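Local structure of putative aminooxidase (Propionibacterium acnes, 2BA9) at residues A381-K386 against E401-G406. The protein isomerises a polyunsaturated fatty acid, giving conjugated linoleic acid, and binds flavin-adenine dinucleotide within a flavin-containing amine oxidoreductase fold. Numbering follows the deposited sequence.
Sequences AGWYEK and EIMSFG. With FAD (flavin-adenine dinucleotide), chain D.
Tyr-384 and Trp-383, on the first turn of helix 383-389, make a buried side-chain contact with Ile-402 and Met-403 of the 3-10 turn that follows strand 396-398. One hydrogen bond crosses it: Tyr-384 OH donates to Ile-402 O at 2.7 Å, with a C=O...donor angle of 171°, so the phenol meets the carbonyl nearly head-on. That oxygen also lies in the plane of the Tyr-384 ring, at its edge. Tyr-180 OH is a second hydrogen-bond partner of the phenol. Strand 396-398 is an outer strand of the parallel sheet in this Rossmann-type FAD-binding fold, and the loop after it runs to the cofactor. There Glu-401, its chain extended beyond CG, accepts a hydrogen bond from FAD O3' at OE2 (2.6 Å), while its OE1 forms a salt bridge with Lys-45, itself hydrogen-bonded to FAD; Ile-402 and Met-403, which directly follow this ligand, place the helix contact in the second shell. Trp-383 CG is anti to its backbone N (chi1 -158°), and the edge of the indole points down onto the tyrosine face, CE3 3.6 Å above the ring plane and over its centre, with Tyr-384 CG near the indole plane; His-133 also stacks on Tyr-384. The far rim of the indole touches Ile-402, CH2 to CG1 at 3.8 Å, the two side chains crossing at about a right angle. Met-403 leaves its backbone away from the helix, but its chain bends at chi2 and chi3, and the turn at chi3 (-59°) brings CE to 4.0 Å from Tyr-384 CD1, at the ring edge. Tyr-414 of helix 408-423 also touches the Met-403 side chain.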
loop_
_atom_site.group_PDB
_atom_site.type_symbol
_atom_site.label_atom_id
_atom_site.label_comp_id
_atom_site.label_asym_id
_atom_site.label_seq_id
_atom_site.Cartn_x
_atom_site.Cartn_y
_atom_site.Cartn_z
ATOM N N ALA A 381 7.562 7.882 20.046
ATOM C CA ALA A 381 7.039 8.996 20.828
ATOM C C ALA A 381 5.535 8.862 21.074
ATOM O O ALA A 381 4.960 9.654 21.815
ATOM C CB ALA A 381 7.356 10.330 20.133
ATOM N N GLY A 382 4.906 7.875 20.432
ATOM C CA GLY A 382 3.521 7.499 20.707
ATOM C C GLY A 382 2.513 7.873 19.638
ATOM O O GLY A 382 1.311 7.820 19.892
ATOM N N TRP A 383 2.984 8.210 18.433
ATOM C CA TRP A 383 2.119 8.732 17.357
ATOM C C TRP A 383 0.721 8.113 17.324
ATOM O O TRP A 383 -0.253 8.834 17.358
ATOM C CB TRP A 383 2.780 8.576 15.974
ATOM C CG TRP A 383 2.227 9.518 14.929
ATOM C CD1 TRP A 383 2.702 10.772 14.612
ATOM C CD2 TRP A 383 1.115 9.281 14.053
ATOM N NE1 TRP A 383 1.941 11.324 13.602
ATOM C CE2 TRP A 383 0.963 10.433 13.245
ATOM C CE3 TRP A 383 0.226 8.212 13.882
ATOM C CZ2 TRP A 383 -0.037 10.542 12.294
ATOM C CZ3 TRP A 383 -0.765 8.319 12.922
ATOM C CH2 TRP A 383 -0.888 9.474 12.142
ATOM N N TYR A 384 0.640 6.785 17.298
ATOM C CA TYR A 384 -0.641 6.062 17.129
ATOM C C TYR A 384 -1.473 5.964 18.422
ATOM O O TYR A 384 -2.685 5.767 18.371
ATOM C CB TYR A 384 -0.398 4.655 16.547
ATOM C CG TYR A 384 0.045 4.646 15.108
ATOM C CD1 TYR A 384 -0.887 4.630 14.076
ATOM C CD2 TYR A 384 1.395 4.652 14.769
ATOM C CE1 TYR A 384 -0.500 4.619 12.758
ATOM C CE2 TYR A 384 1.802 4.648 13.419
ATOM C CZ TYR A 384 0.841 4.632 12.423
ATOM O OH TYR A 384 1.187 4.633 11.084
ATOM N N GLU A 385 -0.823 6.089 19.578
ATOM C CA GLU A 385 -1.550 6.214 20.830
ATOM C C GLU A 385 -2.340 7.512 20.775
ATOM O O GLU A 385 -3.519 7.548 21.114
ATOM C CB GLU A 385 -0.594 6.199 22.035
ATOM C CG GLU A 385 0.045 4.831 22.288
ATOM C CD GLU A 385 0.789 4.761 23.603
ATOM O OE1 GLU A 385 0.126 4.856 24.647
ATOM O OE2 GLU A 385 2.030 4.592 23.595
ATOM N N LYS A 386 -1.687 8.574 20.309
ATOM C CA LYS A 386 -2.357 9.854 20.131
ATOM C C LYS A 386 -3.462 9.765 19.076
ATOM O O LYS A 386 -4.621 10.045 19.366
ATOM C CB LYS A 386 -1.349 10.942 19.754
ATOM C CG LYS A 386 -1.973 12.314 19.553
ATOM C CD LYS A 386 -2.453 12.947 20.873
ATOM C CE LYS A 386 -2.520 14.474 20.776
ATOM N NZ LYS A 386 -2.583 15.186 22.098
ATOM N N GLU A 401 -4.405 4.144 4.614
ATOM C CA GLU A 401 -3.065 3.566 4.713
ATOM C C GLU A 401 -2.313 3.980 5.986
ATOM O O GLU A 401 -1.726 3.126 6.638
ATOM C CB GLU A 401 -2.253 3.884 3.475
ATOM C CG GLU A 401 -2.752 3.159 2.209
ATOM C CD GLU A 401 -2.027 3.602 0.947
ATOM O OE1 GLU A 401 -1.806 4.820 0.797
ATOM O OE2 GLU A 401 -1.685 2.748 0.108
ATOM N N ILE A 402 -2.371 5.259 6.356
ATOM C CA ILE A 402 -1.621 5.765 7.515
ATOM C C ILE A 402 -1.920 5.004 8.814
ATOM O O ILE A 402 -1.011 4.814 9.602
ATOM C CB ILE A 402 -1.827 7.298 7.732
ATOM C CG1 ILE A 402 -0.810 7.878 8.736
ATOM C CG2 ILE A 402 -3.271 7.585 8.198
ATOM C CD1 ILE A 402 0.634 7.480 8.531
ATOM N N MET A 403 -3.156 4.524 8.995
ATOM C CA MET A 403 -3.590 3.866 10.256
ATOM C C MET A 403 -3.324 2.358 10.325
ATOM O O MET A 403 -3.510 1.725 11.380
ATOM C CB MET A 403 -5.091 4.091 10.512
ATOM C CG MET A 403 -5.521 5.547 10.628
ATOM S SD MET A 403 -4.489 6.582 11.706
ATOM C CE MET A 403 -4.653 5.710 13.265
ATOM N N SER A 404 -2.903 1.795 9.198
ATOM C CA SER A 404 -2.677 0.364 9.065
ATOM C C SER A 404 -1.367 0.148 8.307
ATOM O O SER A 404 -0.288 0.183 8.896
ATOM C CB SER A 404 -3.869 -0.310 8.356
ATOM O OG SER A 404 -4.146 0.275 7.079
ATOM N N PHE A 405 -1.464 -0.057 7.001
ATOM C CA PHE A 405 -0.290 -0.223 6.165
ATOM C C PHE A 405 -0.706 0.038 4.736
ATOM O O PHE A 405 -1.887 -0.094 4.405
ATOM C CB PHE A 405 0.279 -1.635 6.316
ATOM C CG PHE A 405 1.481 -1.880 5.480
ATOM C CD1 PHE A 405 2.716 -1.372 5.861
ATOM C CD2 PHE A 405 1.381 -2.590 4.290
ATOM C CE1 PHE A 405 3.840 -1.584 5.072
ATOM C CE2 PHE A 405 2.496 -2.795 3.491
ATOM C CZ PHE A 405 3.729 -2.304 3.890
ATOM N N GLY A 406 0.259 0.414 3.902
ATOM C CA GLY A 406 0.017 0.687 2.499
ATOM C C GLY A 406 -0.229 -0.540 1.632
ATOM O O GLY A 406 0.405 -0.675 0.592
HETATM P PA FAD D . -5.784 4.773 -2.220
HETATM O O1A FAD D . -5.709 3.455 -2.933
HETATM O O2A FAD D . -4.669 5.761 -2.495
HETATM O O5B FAD D . -7.146 5.503 -2.643
HETATM C C5B FAD D . -7.435 6.740 -2.035
HETATM C C4B FAD D . -8.620 7.389 -2.719
HETATM O O4B FAD D . -8.912 8.608 -2.066
HETATM C C3B FAD D . -8.341 7.679 -4.195
HETATM O O3B FAD D . -9.361 7.125 -4.994
HETATM C C2B FAD D . -8.280 9.187 -4.256
HETATM O O2B FAD D . -8.628 9.709 -5.538
HETATM C C1B FAD D . -9.161 9.578 -3.057
HETATM N N9A FAD D . -8.837 10.944 -2.606
HETATM C C8A FAD D . -7.599 11.443 -2.262
HETATM N N7A FAD D . -7.734 12.758 -1.929
HETATM C C5A FAD D . -9.046 13.100 -2.056
HETATM C C6A FAD D . -9.753 14.304 -1.866
HETATM N N6A FAD D . -9.186 15.300 -1.110
HETATM N N1A FAD D . -11.130 14.309 -2.061
HETATM C C2A FAD D . -11.801 13.174 -2.496
HETATM N N3A FAD D . -11.091 11.996 -2.685
HETATM C C4A FAD D . -9.743 11.960 -2.491
HETATM N N1 FAD D . -1.266 -3.488 -2.322
HETATM C C2 FAD D . -1.293 -4.836 -2.029
HETATM O O2 FAD D . -2.075 -5.265 -1.182
HETATM N N3 FAD D . -0.420 -5.694 -2.670
HETATM C C4 FAD D . 0.455 -5.212 -3.621
HETATM O O4 FAD D . 1.213 -6.014 -4.191
HETATM C C4X FAD D . 0.474 -3.848 -3.929
HETATM N N5 FAD D . 1.353 -3.325 -4.861
HETATM C C5X FAD D . 1.267 -2.013 -5.288
HETATM C C6 FAD D . 2.070 -1.552 -6.329
HETATM C C7 FAD D . 1.944 -0.238 -6.773
HETATM C C7M FAD D . 2.814 0.220 -7.909
HETATM C C8 FAD D . 1.025 0.615 -6.167
HETATM C C8M FAD D . 0.854 2.038 -6.606
HETATM C C9 FAD D . 0.232 0.146 -5.124
HETATM C C9A FAD D . 0.348 -1.167 -4.664
HETATM N N10 FAD D . -0.428 -1.656 -3.597
HETATM C C10 FAD D . -0.415 -2.996 -3.281
HETATM C "C1'" FAD D . -1.006 -0.730 -2.581
HETATM C "C2'" FAD D . -2.515 -0.584 -2.733
HETATM O "O2'" FAD D . -2.894 -0.331 -4.082
HETATM C "C3'" FAD D . -2.958 0.546 -1.817
HETATM O "O3'" FAD D . -2.433 0.324 -0.505
HETATM C "C4'" FAD D . -4.474 0.661 -1.788
HETATM O "O4'" FAD D . -4.978 1.151 -3.025
HETATM C "C5'" FAD D . -4.866 1.561 -0.625
HETATM O "O5'" FAD D . -6.209 1.939 -0.741
HETATM P P FAD D . -6.735 3.288 -0.012
HETATM O O1P FAD D . -8.200 3.523 -0.330
HETATM O O2P FAD D . -6.485 3.144 1.449
HETATM O O3P FAD D . -5.892 4.500 -0.641
#